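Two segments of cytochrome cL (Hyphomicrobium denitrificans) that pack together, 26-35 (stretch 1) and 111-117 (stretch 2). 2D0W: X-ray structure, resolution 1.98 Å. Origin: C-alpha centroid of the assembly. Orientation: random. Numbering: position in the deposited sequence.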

# COMPACT_ATOMS: atom_id res chain seq x y z
N ASP A 26 0.74 -8.36 15.46
CA ASP A 26 1.31 -9.69 15.69
C ASP A 26 1.00 -10.65 14.52
O ASP A 26 0.40 -11.70 14.75
N THR A 27 1.35 -10.30 13.28
CA THR A 27 1.06 -11.20 12.13
C THR A 27 2.37 -11.50 11.41
O THR A 27 3.33 -10.70 11.50
N PRO A 28 2.45 -12.67 10.74
CA PRO A 28 3.71 -12.90 10.07
C PRO A 28 4.06 -11.81 9.08
O PRO A 28 5.24 -11.50 8.91
N ALA A 29 3.06 -11.22 8.43
CA ALA A 29 3.35 -10.23 7.41
C ALA A 29 3.97 -8.96 8.03
O ALA A 29 4.86 -8.35 7.47
N VAL A 30 3.47 -8.56 9.17
CA VAL A 30 3.95 -7.35 9.81
C VAL A 30 5.39 -7.59 10.32
O VAL A 30 6.25 -6.71 10.22
N LYS A 31 5.63 -8.80 10.87
CA LYS A 31 6.93 -9.09 11.43
C LYS A 31 7.97 -9.05 10.34
O LYS A 31 9.02 -8.47 10.53
N GLN A 32 7.65 -9.60 9.16
CA GLN A 32 8.62 -9.50 8.05
C GLN A 32 8.81 -8.07 7.57
O GLN A 32 9.96 -7.63 7.30
N PHE A 33 7.69 -7.35 7.45
CA PHE A 33 7.78 -5.93 7.02
C PHE A 33 8.61 -5.08 7.99
O PHE A 33 9.43 -4.29 7.54
N MET A 34 8.44 -5.26 9.30
CA MET A 34 9.19 -4.42 10.27
C MET A 34 10.71 -4.68 10.24
O MET A 34 11.50 -3.78 10.58
N GLN A 35 11.07 -5.88 9.82
CA GLN A 35 12.46 -6.31 9.64
C GLN A 35 13.07 -5.94 8.29
O GLN A 35 14.21 -5.48 8.22
N GLU A 111 -4.35 -0.34 11.79
CA GLU A 111 -3.49 -1.43 12.30
C GLU A 111 -2.45 -1.81 11.26
O GLU A 111 -2.72 -1.79 10.04
N LEU A 112 -1.26 -2.14 11.75
CA LEU A 112 -0.11 -2.40 10.90
C LEU A 112 -0.42 -3.42 9.81
O LEU A 112 0.02 -3.25 8.67
N ASP A 113 -1.19 -4.46 10.17
CA ASP A 113 -1.51 -5.54 9.22
C ASP A 113 -2.43 -4.99 8.12
O ASP A 113 -2.27 -5.34 6.95
N ASN A 114 -3.34 -4.10 8.52
CA ASN A 114 -4.23 -3.45 7.57
C ASN A 114 -3.50 -2.46 6.70
O ASN A 114 -3.78 -2.36 5.52
N MET A 115 -2.54 -1.74 7.28
CA MET A 115 -1.68 -0.86 6.49
C MET A 115 -1.06 -1.62 5.35
O MET A 115 -0.89 -1.10 4.23
N LEU A 116 -0.67 -2.86 5.62
CA LEU A 116 0.04 -3.65 4.59
C LEU A 116 -0.86 -4.11 3.46
O LEU A 116 -0.40 -4.36 2.34
N LYS A 117 -2.14 -4.29 3.77
CA LYS A 117 -3.15 -4.68 2.78
C LYS A 117 -3.55 -3.47 1.95
O LYS A 117 -3.82 -3.52 0.76

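The first helix of this pair, residues 28-35, crosses the second, residues 112-117, at 80°, with the axes 9.1 Å apart at closest approach. The two stretches together bury 336 Å². The backbones come nearest where Val30 faces Asp113, their CA atoms 5.8 Å apart. Leu116, Asp113 and Val30 contribute the most covered surface, and the packing is best described around them.

Leu116 is the largest contributor. Its CA-to-CB bond points toward the first stretch, and with chi1 m and chi2 t, both methyls reach the first helix. CD1 lies against the backbone of the opposing helix, 3.6 Å from Ala29 O and 3.8 Å from Val30 CA; it also meets the side chains of these residues, with Leu116 CD1 4.3 Å from Ala29 CB and 3.8 Å from Val30 CG2. The small side chain of Ala29, itself directed toward the second stretch, accompanies this close approach to the helix backbone. The other methyl sits over one face of the Phe33 ring: Leu116 CD2 is 3.9 Å from the ring centroid and 22° off the ring normal, a CH-pi contact, and its nearest ring atom is Phe33 CG at 3.7 Å. Leu116 CD1 also lies 3.9 Å from Phe33 CB. Phe33 presents that face with a t chi1 and a chi2 of 83°, its CA-to-CB bond also pointing toward the second stretch.

Val30, buried and with chi1 in t, has its CA-to-CB bond sideways, yet both methyls reach the second stretch. CG2 rests on the start of the second helix, with Val30 CG2 3.5 Å from Asp113 CA and 3.8 Å from Leu112 C; Val30 CG1 and Val30 CG2 both lie 4.0 Å from Leu112 CB. Leu112 points toward the first stretch in an m, m rotamer and extends the apolar surface to Met34, whose CE lies 4.0 Å from Leu112 CD1. The CA-to-CB bond of Met34 runs sideways, but its m, m start and a chi3 of 137° bring the end of the side chain nearer.

Asp113 supplies the polar side of the contact. Its CA-to-CB bond is also sideways, but with chi1 in t the carboxylate approaches the first stretch and accepts a hydrogen bond from Thr27, 2.8 Å from Thr27 OG1 to Asp113 OD1. Thr27 points toward the second stretch with chi1 in p. As the N-cap of its helix it uses the same oxygen twice, because Thr27 OG1 also accepts from Val30 N at 3.2 Å; donation and acceptance thus link the helix start to the neighbouring carboxylate. Asp113 OD1 has a further hydrogen-bond partner elsewhere in the structure. On the other carboxylate oxygen, Lys117 NZ forms a salt bridge with Asp113 OD2 at 2.8 Å within the second stretch, its side chain ending in a p chi4.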

# COMPACT_ATOMS: atom_id res chain seq x y z
CB ASP A 26 0.82 -10.27 17.05
CG ASP A 26 1.35 -11.70 17.32
OD1 ASP A 26 2.46 -12.04 16.88
OD2 ASP A 26 0.64 -12.50 17.98
CB THR A 27 0.02 -10.62 11.11
OG1 THR A 27 0.66 -9.61 10.32
CG2 THR A 27 -1.23 -10.04 11.82
CB PRO A 28 3.46 -14.24 9.35
CG PRO A 28 2.50 -14.94 10.26
CD PRO A 28 1.54 -13.84 10.60
CB ALA A 29 2.11 -9.93 6.61
CB VAL A 30 3.02 -6.95 10.94
CG1 VAL A 30 3.67 -5.81 11.79
CG2 VAL A 30 1.69 -6.49 10.35
CB LYS A 31 6.93 -10.38 12.24
CG LYS A 31 6.20 -10.17 13.57
CD LYS A 31 5.95 -11.45 14.36
CE LYS A 31 7.02 -11.64 15.43
NZ LYS A 31 6.68 -12.73 16.41
CB GLN A 32 8.25 -10.39 6.86
CG GLN A 32 9.21 -10.19 5.70
CD GLN A 32 8.60 -10.47 4.33
OE1 GLN A 32 8.01 -11.52 4.12
NE2 GLN A 32 8.75 -9.52 3.39
CB PHE A 33 6.40 -5.28 6.71
CG PHE A 33 6.52 -3.84 6.27
CD1 PHE A 33 6.79 -3.53 4.95
CD2 PHE A 33 6.46 -2.80 7.22
CE1 PHE A 33 6.99 -2.20 4.56
CE2 PHE A 33 6.65 -1.47 6.86
CZ PHE A 33 6.90 -1.16 5.56
CB MET A 34 8.65 -4.56 11.69
CG MET A 34 7.22 -4.11 11.82
SD MET A 34 7.07 -2.33 11.49
CE MET A 34 5.62 -2.27 10.46
CB GLN A 35 12.53 -7.83 9.78
CG GLN A 35 13.86 -8.45 9.28
CD GLN A 35 13.92 -9.95 9.50
OE1 GLN A 35 14.68 -10.43 10.34
NE2 GLN A 35 13.08 -10.68 8.79
CB GLU A 111 -4.31 -2.65 12.71
CG GLU A 111 -5.23 -2.36 13.92
CD GLU A 111 -6.33 -3.39 14.10
OE1 GLU A 111 -6.20 -4.50 13.50
OE2 GLU A 111 -7.32 -3.12 14.84
CB LEU A 112 1.10 -2.81 11.73
CG LEU A 112 1.75 -1.65 12.52
CD1 LEU A 112 2.18 -0.49 11.63
CD2 LEU A 112 0.76 -1.16 13.49
CB ASP A 113 -2.17 -6.73 9.95
CG ASP A 113 -2.26 -7.99 9.06
OD1 ASP A 113 -1.22 -8.45 8.53
OD2 ASP A 113 -3.39 -8.50 8.88
CB ASN A 114 -5.43 -2.80 8.27
CG ASN A 114 -6.47 -3.86 8.73
OD1 ASN A 114 -6.60 -4.90 8.15
ND2 ASN A 114 -7.17 -3.58 9.80
CB MET A 115 -0.57 -0.28 7.37
CG MET A 115 0.50 0.43 6.57
SD MET A 115 -0.07 2.04 6.02
CE MET A 115 0.33 2.98 7.49
CB LEU A 116 0.78 -4.82 5.25
CG LEU A 116 1.94 -4.43 6.12
CD1 LEU A 116 2.54 -5.69 6.69
CD2 LEU A 116 2.99 -3.60 5.34
CB LYS A 117 -4.39 -5.24 3.48
CG LYS A 117 -4.20 -6.61 4.16
CD LYS A 117 -5.49 -6.95 4.95
CE LYS A 117 -5.53 -8.36 5.44
NZ LYS A 117 -4.37 -8.55 6.31